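Local coordinates for integron cassette protein (Vibrio cholerae, PDB 3G1J), which is of unknown function but is a small, single-chain, mostly beta protein carried by a mobile integron gene cassette and probably has an SH3-like fold, at residues S55-F58 and S63-Q66; R24-Y29 and M77-H82; G12-G17 and H81-Y86. All coordinates share one frame; numbering follows the deposited sequence.

Interaction 1 (S55-F58 and S63-Q66); sequences SLFF and SERQ
The ring of F57 and the side-chain amide of Q66 run side by side and point the same way, their planes only 23° apart. The aliphatic part of Q66 slides past one end of the ring: CE2 of F57 lies 3.5 Å from CG of Q66, while CZ of F57 comes to 3.7 Å from its CD. At the neighbouring corner the E64 carboxylate stands almost perpendicular to the ring, with OE2 of E64 3.9 Å from CD2 of F57. That oxygen also accepts a hydrogen bond from the backbone N of V2, which helps hold it there. Q66 gets there because CG is anti to the backbone N (chi1 -179°) and the rest of the chain is extended, running the amide alongside the ring so that only OE1 reaches on to S55. There the hydroxyl OG of S55 donates to OE1 of Q66 at 2.9 Å, meeting a lone pair of that oxygen in the carbonyl plane.

The backbones are antiparallel. F57 and Q66 form a non-hydrogen-bonded pair; F58 and R65 form the adjacent hydrogen-bonded one. N of F58 reaches O of R65 at 2.9 Å, and N of R65 answers to O of F58 at 2.8 Å.

The contact is part of the pairing between the two strands of the hairpin 53-60 and 63-70. Strand 39-48 pairs along the far edge of 53-60, whereas 63-70 is outermost in the five-stranded sheet. V2 and L7 pack against F57; the opposite face sends F58 inward to the rings of F42 and F87 and to L14 of strand 14-15.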
loop_
_atom_site.group_PDB
_atom_site.type_symbol
_atom_site.label_atom_id
_atom_site.label_comp_id
_atom_site.label_asym_id
_atom_site.label_seq_id
_atom_site.Cartn_x
_atom_site.Cartn_y
_atom_site.Cartn_z
ATOM N N SER A 55 3.249 1.919 5.949
ATOM C CA SER A 55 3.733 2.291 4.631
ATOM C C SER A 55 3.668 1.091 3.705
ATOM O O SER A 55 4.220 0.033 4.014
ATOM C CB SER A 55 5.172 2.796 4.720
ATOM O OG SER A 55 5.192 4.060 5.349
ATOM N N LEU A 56 3.012 1.262 2.564
ATOM C CA LEU A 56 2.999 0.231 1.541
ATOM C C LEU A 56 3.799 0.742 0.349
ATOM O O LEU A 56 3.397 1.698 -0.303
ATOM C CB LEU A 56 1.562 -0.092 1.121
ATOM C CG LEU A 56 0.565 -0.513 2.206
ATOM C CD1 LEU A 56 -0.829 -0.765 1.597
ATOM C CD2 LEU A 56 1.062 -1.722 3.009
ATOM N N PHE A 57 4.945 0.120 0.077
ATOM C CA PHE A 57 5.793 0.553 -1.028
ATOM C C PHE A 57 5.501 -0.216 -2.313
ATOM O O PHE A 57 5.413 -1.443 -2.320
ATOM C CB PHE A 57 7.273 0.408 -0.666
ATOM C CG PHE A 57 7.712 1.308 0.447
ATOM C CD1 PHE A 57 7.637 0.884 1.764
ATOM C CD2 PHE A 57 8.197 2.580 0.177
ATOM C CE1 PHE A 57 8.049 1.711 2.800
ATOM C CE2 PHE A 57 8.616 3.419 1.203
ATOM C CZ PHE A 57 8.539 2.987 2.514
ATOM N N PHE A 58 5.363 0.521 -3.407
ATOM C CA PHE A 58 5.027 -0.073 -4.686
ATOM C C PHE A 58 5.942 0.509 -5.749
ATOM O O PHE A 58 6.432 1.627 -5.611
ATOM C CB PHE A 58 3.580 0.256 -5.089
ATOM C CG PHE A 58 2.520 -0.541 -4.355
ATOM C CD1 PHE A 58 2.009 -0.090 -3.146
ATOM C CD2 PHE A 58 1.997 -1.710 -4.903
ATOM C CE1 PHE A 58 1.028 -0.812 -2.463
ATOM C CE2 PHE A 58 1.008 -2.433 -4.228
ATOM C CZ PHE A 58 0.522 -1.975 -3.007
ATOM N N SER A 63 8.950 3.936 -10.931
ATOM C CA SER A 63 9.085 4.909 -9.861
ATOM C C SER A 63 8.519 4.363 -8.558
ATOM O O SER A 63 7.428 3.782 -8.527
ATOM C CB SER A 63 8.364 6.206 -10.230
ATOM O OG SER A 63 8.265 7.061 -9.109
ATOM N N GLU A 64 9.262 4.568 -7.478
ATOM C CA GLU A 64 8.859 4.082 -6.171
ATOM C C GLU A 64 7.790 4.980 -5.565
ATOM O O GLU A 64 7.958 6.199 -5.486
ATOM C CB GLU A 64 10.075 4.023 -5.259
ATOM C CG GLU A 64 9.799 3.468 -3.880
ATOM C CD GLU A 64 11.087 3.277 -3.109
ATOM O OE1 GLU A 64 12.010 2.650 -3.671
ATOM O OE2 GLU A 64 11.176 3.770 -1.963
ATOM N N ARG A 65 6.677 4.374 -5.170
ATOM C CA ARG A 65 5.616 5.097 -4.493
ATOM C C ARG A 65 5.473 4.581 -3.058
ATOM O O ARG A 65 5.456 3.371 -2.825
ATOM C CB ARG A 65 4.300 4.934 -5.264
ATOM C CG ARG A 65 4.422 5.079 -6.784
ATOM C CD ARG A 65 4.658 6.529 -7.216
ATOM N NE ARG A 65 3.738 7.460 -6.561
ATOM C CZ ARG A 65 2.452 7.609 -6.880
ATOM N NH1 ARG A 65 1.912 6.882 -7.853
ATOM N NH2 ARG A 65 1.700 8.484 -6.222
ATOM N N GLN A 66 5.408 5.498 -2.096
ATOM C CA GLN A 66 5.153 5.126 -0.712
ATOM C C GLN A 66 3.708 5.480 -0.389
ATOM O O GLN A 66 3.372 6.658 -0.290
ATOM C CB GLN A 66 6.081 5.879 0.248
ATOM C CG GLN A 66 5.870 5.504 1.714
ATOM C CD GLN A 66 6.787 6.239 2.679
ATOM O OE1 GLN A 66 6.763 5.988 3.881
ATOM N NE2 GLN A 66 7.590 7.160 2.157
#

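Interaction 2 (R24-Y29 and M77-H82); sequences RSFRDY and MEIAHH
One methyl group carries the tight part of this contact: CD1 of I79 lies against F26, 3.8 Å from ring atom CD2 of F26 and 4.0 Å from its CB. The two side chains cross at about a right angle, and the methyl meets the ring obliquely. The same CD1 of I79 also touches the carbonyl O of R27 at 3.8 Å, so it sits in the angle between the phenyl group and the strand backbone. F26 leaves its strand toward the helix, and with CG between the backbone N and the carbonyl carbon (chi1 70°) the ring is set so that CD2 and CB both meet the I79 methyl. From the other side, the I79 chain beyond CG1 is close to extended, which carries CD1 out from the helix to meet it. Both residues are buried.

Toward solvent the fit becomes slack. R24 and E78 bring opposite charges together without joining them: NH1 of R24 and OE2 of E78 are 4.4 Å apart, and the oxygen lies over a face of the guanidinium, where no N-H points at it. Any attraction is therefore probably long-range and weak. OE2 of E78 is instead hydrogen-bonded to the hydroxyl of Y86. The backbone O of E78 accepts a hydrogen bond from ND1 of H82, just past the helix, at 2.8 Å, close to the plane of the imidazole.

Helix 77-80 thus rests on the short strand 26-27 through little more than I79. Behind that contact F26 stacks on Y34 of the partner strand 33-34, while I79 also touches L69 of strand 63-70 and Y86, so its side chain links the short two-stranded sheet, the main sheet and the connection to the last strand.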
loop_
_atom_site.group_PDB
_atom_site.type_symbol
_atom_site.label_atom_id
_atom_site.label_comp_id
_atom_site.label_asym_id
_atom_site.label_seq_id
_atom_site.Cartn_x
_atom_site.Cartn_y
_atom_site.Cartn_z
ATOM N N ARG A 24 -10.526 -0.262 -6.290
ATOM C CA ARG A 24 -11.349 0.846 -5.826
ATOM C C ARG A 24 -10.443 2.041 -5.630
ATOM O O ARG A 24 -9.423 1.937 -4.940
ATOM C CB ARG A 24 -12.085 0.546 -4.518
ATOM C CG ARG A 24 -13.115 1.639 -4.180
ATOM C CD ARG A 24 -13.711 1.558 -2.771
ATOM N NE ARG A 24 -14.208 0.228 -2.455
ATOM C CZ ARG A 24 -15.058 -0.033 -1.471
ATOM N NH1 ARG A 24 -15.553 0.958 -0.732
ATOM N NH2 ARG A 24 -15.429 -1.288 -1.245
ATOM N N SER A 25 -10.790 3.166 -6.245
ATOM C CA SER A 25 -9.966 4.364 -6.074
ATOM C C SER A 25 -9.941 4.699 -4.588
ATOM O O SER A 25 -10.932 4.504 -3.885
ATOM C CB SER A 25 -10.506 5.552 -6.883
ATOM O OG SER A 25 -10.571 5.266 -8.273
ATOM N N PHE A 26 -8.809 5.190 -4.101
ATOM C CA PHE A 26 -8.721 5.586 -2.706
ATOM C C PHE A 26 -7.662 6.663 -2.520
ATOM O O PHE A 26 -6.766 6.826 -3.362
ATOM C CB PHE A 26 -8.398 4.376 -1.825
ATOM C CG PHE A 26 -6.996 3.843 -2.012
ATOM C CD1 PHE A 26 -6.735 2.846 -2.936
ATOM C CD2 PHE A 26 -5.942 4.343 -1.261
ATOM C CE1 PHE A 26 -5.447 2.350 -3.106
ATOM C CE2 PHE A 26 -4.652 3.858 -1.433
ATOM C CZ PHE A 26 -4.408 2.857 -2.358
ATOM N N ARG A 27 -7.778 7.395 -1.413
ATOM C CA ARG A 27 -6.822 8.442 -1.062
ATOM C C ARG A 27 -6.082 8.011 0.183
ATOM O O ARG A 27 -6.685 7.488 1.126
ATOM C CB ARG A 27 -7.533 9.775 -0.792
ATOM C CG ARG A 27 -8.276 10.328 -1.990
ATOM C CD ARG A 27 -8.497 11.843 -1.917
ATOM N NE ARG A 27 -8.963 12.325 -3.216
ATOM C CZ ARG A 27 -8.191 12.919 -4.123
ATOM N NH1 ARG A 27 -6.908 13.139 -3.869
ATOM N NH2 ARG A 27 -8.708 13.306 -5.284
ATOM N N ASP A 28 -4.771 8.223 0.195
ATOM C CA ASP A 28 -3.986 7.813 1.346
ATOM C C ASP A 28 -3.897 8.913 2.405
ATOM O O ASP A 28 -4.568 9.945 2.307
ATOM C CB ASP A 28 -2.608 7.264 0.919
ATOM C CG ASP A 28 -1.633 8.349 0.450
ATOM O OD1 ASP A 28 -1.904 9.567 0.578
ATOM O OD2 ASP A 28 -0.551 7.964 -0.039
ATOM N N TYR A 29 -3.102 8.673 3.440
ATOM C CA TYR A 29 -2.983 9.620 4.540
ATOM C C TYR A 29 -2.445 10.972 4.073
ATOM O O TYR A 29 -2.721 12.007 4.686
ATOM C CB TYR A 29 -2.077 9.051 5.634
ATOM C CG TYR A 29 -1.981 9.955 6.839
ATOM C CD1 TYR A 29 -0.850 10.725 7.063
ATOM C CD2 TYR A 29 -3.036 10.061 7.734
ATOM C CE1 TYR A 29 -0.762 11.564 8.157
ATOM C CE2 TYR A 29 -2.960 10.899 8.830
ATOM C CZ TYR A 29 -1.819 11.646 9.037
ATOM O OH TYR A 29 -1.734 12.481 10.127
HETATM N N MSE A 77 -7.860 2.866 8.440
HETATM C CA MSE A 77 -8.015 1.459 8.821
HETATM C C MSE A 77 -8.867 0.758 7.770
HETATM O O MSE A 77 -8.608 -0.386 7.420
HETATM C CB MSE A 77 -8.646 1.288 10.222
HETATM C CG MSE A 77 -8.845 -0.198 10.688
HETATM SE SE MSE A 77 -9.571 -0.387 12.511
HETATM C CE MSE A 77 -9.306 1.411 12.842
ATOM N N GLU A 78 -9.886 1.457 7.271
ATOM C CA GLU A 78 -10.748 0.913 6.216
ATOM C C GLU A 78 -9.938 0.284 5.085
ATOM O O GLU A 78 -10.263 -0.804 4.608
ATOM C CB GLU A 78 -11.690 1.995 5.663
ATOM C CG GLU A 78 -12.138 1.782 4.200
ATOM C CD GLU A 78 -13.022 0.558 3.993
ATOM O OE1 GLU A 78 -13.561 0.027 4.984
ATOM O OE2 GLU A 78 -13.186 0.131 2.827
ATOM N N ILE A 79 -8.870 0.954 4.665
ATOM C CA ILE A 79 -8.076 0.452 3.551
ATOM C C ILE A 79 -7.138 -0.656 4.002
ATOM O O ILE A 79 -7.097 -1.733 3.405
ATOM C CB ILE A 79 -7.279 1.583 2.865
ATOM C CG1 ILE A 79 -8.243 2.563 2.192
ATOM C CG2 ILE A 79 -6.318 1.016 1.833
ATOM C CD1 ILE A 79 -7.675 3.957 2.047
ATOM N N ALA A 80 -6.394 -0.381 5.069
ATOM C CA ALA A 80 -5.410 -1.319 5.604
ATOM C C ALA A 80 -6.038 -2.655 6.020
ATOM O O ALA A 80 -5.413 -3.710 5.883
ATOM C CB ALA A 80 -4.682 -0.672 6.789
ATOM N N HIS A 81 -7.275 -2.599 6.515
ATOM C CA HIS A 81 -7.994 -3.766 7.029
ATOM C C HIS A 81 -8.827 -4.496 5.973
ATOM O O HIS A 81 -9.393 -5.561 6.251
ATOM C CB HIS A 81 -8.940 -3.343 8.158
ATOM C CG HIS A 81 -8.303 -3.346 9.510
ATOM N ND1 HIS A 81 -9.030 -3.476 10.674
ATOM C CD2 HIS A 81 -7.005 -3.261 9.880
ATOM C CE1 HIS A 81 -8.205 -3.455 11.707
ATOM N NE2 HIS A 81 -6.971 -3.326 11.251
ATOM N N HIS A 82 -8.929 -3.914 4.783
ATOM C CA HIS A 82 -9.714 -4.513 3.703
ATOM C C HIS A 82 -8.984 -4.384 2.376
ATOM O O HIS A 82 -9.547 -3.912 1.390
ATOM C CB HIS A 82 -11.082 -3.834 3.597
ATOM C CG HIS A 82 -11.872 -3.877 4.864
ATOM N ND1 HIS A 82 -11.885 -2.835 5.768
ATOM C CD2 HIS A 82 -12.662 -4.843 5.387
ATOM C CE1 HIS A 82 -12.657 -3.158 6.792
ATOM N NE2 HIS A 82 -13.134 -4.372 6.590
#

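Interaction 3 (G12-G17 and H81-Y86); sequences GVLKAG and HHLDSY
L83 meets two successive residues, V13 and L14, and every close side-chain contact here is apolar. CG1 of V13 packs on CB of L83 at 4.0 Å, the two side chains crossing obliquely. Deeper in, CD1 of L14 approaches CD1 of L83 at 4.2 Å, methyl to methyl and at roughly a right angle. With CG of L83 beside its own backbone N (chi1 -72°), the leucine chain leads past V13 into the interior, where L14 is buried and also touches L56 and F58 of strand 53-60. V13 itself is exposed; its CG1 lies 4.5 Å from the backbone N of D84, at the margin of the contact.

No hydrogen bond joins the two segments. Within 81-86, two overlapping turns shape the backbone: N of S85 bonds to O of H82, and N of Y86 to O of L83, both at 2.9 Å. They bring L83 and D84 round to face V13, while strand 14-15 pairs with strand 10-11 in a small antiparallel sheet of its own.

The packing of L83, in the helical turn before strand 87-89, on strand 14-15 is consistent with an SH3-like barrel, in which a short 3-10 turn precedes the last strand.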
loop_
_atom_site.group_PDB
_atom_site.type_symbol
_atom_site.label_atom_id
_atom_site.label_comp_id
_atom_site.label_asym_id
_atom_site.label_seq_id
_atom_site.Cartn_x
_atom_site.Cartn_y
_atom_site.Cartn_z
ATOM N N GLY A 12 -0.904 -8.925 4.436
ATOM C CA GLY A 12 -2.182 -9.437 3.986
ATOM C C GLY A 12 -2.034 -9.986 2.584
ATOM O O GLY A 12 -1.123 -10.774 2.317
ATOM N N VAL A 13 -2.915 -9.553 1.688
ATOM C CA VAL A 13 -2.937 -10.018 0.307
ATOM C C VAL A 13 -1.743 -9.546 -0.517
ATOM O O VAL A 13 -1.455 -10.111 -1.560
ATOM C CB VAL A 13 -4.244 -9.606 -0.418
ATOM C CG1 VAL A 13 -4.226 -8.123 -0.786
ATOM C CG2 VAL A 13 -4.453 -10.455 -1.654
ATOM N N LEU A 14 -1.028 -8.532 -0.028
ATOM C CA LEU A 14 0.099 -7.977 -0.763
ATOM C C LEU A 14 1.378 -8.786 -0.534
ATOM O O LEU A 14 1.822 -8.953 0.593
ATOM C CB LEU A 14 0.333 -6.504 -0.372
ATOM C CG LEU A 14 -0.844 -5.558 -0.651
ATOM C CD1 LEU A 14 -0.553 -4.165 -0.081
ATOM C CD2 LEU A 14 -1.175 -5.478 -2.141
ATOM N N LYS A 15 1.946 -9.290 -1.622
ATOM C CA LYS A 15 3.169 -10.081 -1.585
ATOM C C LYS A 15 4.232 -9.414 -2.461
ATOM O O LYS A 15 3.984 -9.102 -3.623
ATOM C CB LYS A 15 2.878 -11.487 -2.124
ATOM C CG LYS A 15 3.994 -12.495 -1.895
ATOM C CD LYS A 15 3.733 -13.788 -2.664
ATOM C CE LYS A 15 4.611 -14.934 -2.170
ATOM N NZ LYS A 15 4.078 -15.539 -0.914
ATOM N N ALA A 16 5.423 -9.201 -1.911
ATOM C CA ALA A 16 6.483 -8.527 -2.656
ATOM C C ALA A 16 6.807 -9.212 -3.980
ATOM O O ALA A 16 6.963 -10.438 -4.045
ATOM C CB ALA A 16 7.729 -8.398 -1.801
ATOM N N GLY A 17 6.908 -8.416 -5.038
ATOM C CA GLY A 17 7.215 -8.932 -6.357
ATOM C C GLY A 17 5.997 -9.209 -7.218
ATOM O O GLY A 17 6.118 -9.401 -8.429
ATOM N N HIS A 81 -7.275 -2.599 6.515
ATOM C CA HIS A 81 -7.994 -3.766 7.029
ATOM C C HIS A 81 -8.827 -4.496 5.973
ATOM O O HIS A 81 -9.393 -5.561 6.251
ATOM C CB HIS A 81 -8.940 -3.343 8.158
ATOM C CG HIS A 81 -8.303 -3.346 9.510
ATOM N ND1 HIS A 81 -9.030 -3.476 10.674
ATOM C CD2 HIS A 81 -7.005 -3.261 9.880
ATOM C CE1 HIS A 81 -8.205 -3.455 11.707
ATOM N NE2 HIS A 81 -6.971 -3.326 11.251
ATOM N N HIS A 82 -8.929 -3.914 4.783
ATOM C CA HIS A 82 -9.714 -4.513 3.703
ATOM C C HIS A 82 -8.984 -4.384 2.376
ATOM O O HIS A 82 -9.547 -3.912 1.390
ATOM C CB HIS A 82 -11.082 -3.834 3.597
ATOM C CG HIS A 82 -11.872 -3.877 4.864
ATOM N ND1 HIS A 82 -11.885 -2.835 5.768
ATOM C CD2 HIS A 82 -12.662 -4.843 5.387
ATOM C CE1 HIS A 82 -12.657 -3.158 6.792
ATOM N NE2 HIS A 82 -13.134 -4.372 6.590
ATOM N N LEU A 83 -7.725 -4.807 2.340
ATOM C CA LEU A 83 -6.898 -4.569 1.165
ATOM C C LEU A 83 -7.463 -5.183 -0.123
ATOM O O LEU A 83 -7.245 -4.662 -1.224
ATOM C CB LEU A 83 -5.480 -5.071 1.418
ATOM C CG LEU A 83 -4.750 -4.161 2.404
ATOM C CD1 LEU A 83 -3.449 -4.803 2.869
ATOM C CD2 LEU A 83 -4.487 -2.815 1.751
ATOM N N ASP A 84 -8.205 -6.279 0.014
ATOM C CA ASP A 84 -8.797 -6.899 -1.164
ATOM C C ASP A 84 -9.969 -6.107 -1.762
ATOM O O ASP A 84 -10.431 -6.425 -2.850
ATOM C CB ASP A 84 -9.187 -8.365 -0.908
ATOM C CG ASP A 84 -9.960 -8.563 0.380
ATOM O OD1 ASP A 84 -10.138 -7.602 1.162
ATOM O OD2 ASP A 84 -10.387 -9.710 0.611
ATOM N N SER A 85 -10.423 -5.071 -1.067
ATOM C CA SER A 85 -11.406 -4.153 -1.634
ATOM C C SER A 85 -10.710 -3.154 -2.555
ATOM O O SER A 85 -11.361 -2.504 -3.366
ATOM C CB SER A 85 -12.136 -3.374 -0.531
ATOM O OG SER A 85 -13.012 -4.184 0.250
ATOM N N TYR A 86 -9.389 -3.038 -2.412
ATOM C CA TYR A 86 -8.610 -1.976 -3.050
ATOM C C TYR A 86 -7.594 -2.494 -4.056
ATOM O O TYR A 86 -7.330 -1.850 -5.074
ATOM C CB TYR A 86 -7.935 -1.095 -1.973
ATOM C CG TYR A 86 -8.985 -0.398 -1.170
ATOM C CD1 TYR A 86 -9.555 0.775 -1.637
ATOM C CD2 TYR A 86 -9.481 -0.950 0.014
ATOM C CE1 TYR A 86 -10.568 1.402 -0.953
ATOM C CE2 TYR A 86 -10.493 -0.321 0.727
ATOM C CZ TYR A 86 -11.045 0.855 0.227
ATOM O OH TYR A 86 -12.044 1.515 0.900
#

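Interaction 1 is strand pairing inside the main sheet, held by backbone hydrogen bonds and a side-chain hydrogen bond from S55 to Q66, whereas interactions 2 and 3 are smaller, have no hydrogen bond between their segments and rely mainly on methyl contacts. The last two end on the same part of the chain, the short helix and the link after it, and E78 to Y86 joins them directly. Each combines a buried apolar centre with a surface margin. Interactions 1 and 3 share one apolar core, where L83 also packs on L56; interactions 1 and 2 lie on opposite sides of the chain's centre and touch only loosely, where the D28 carboxylate passes the backbone O of Q66.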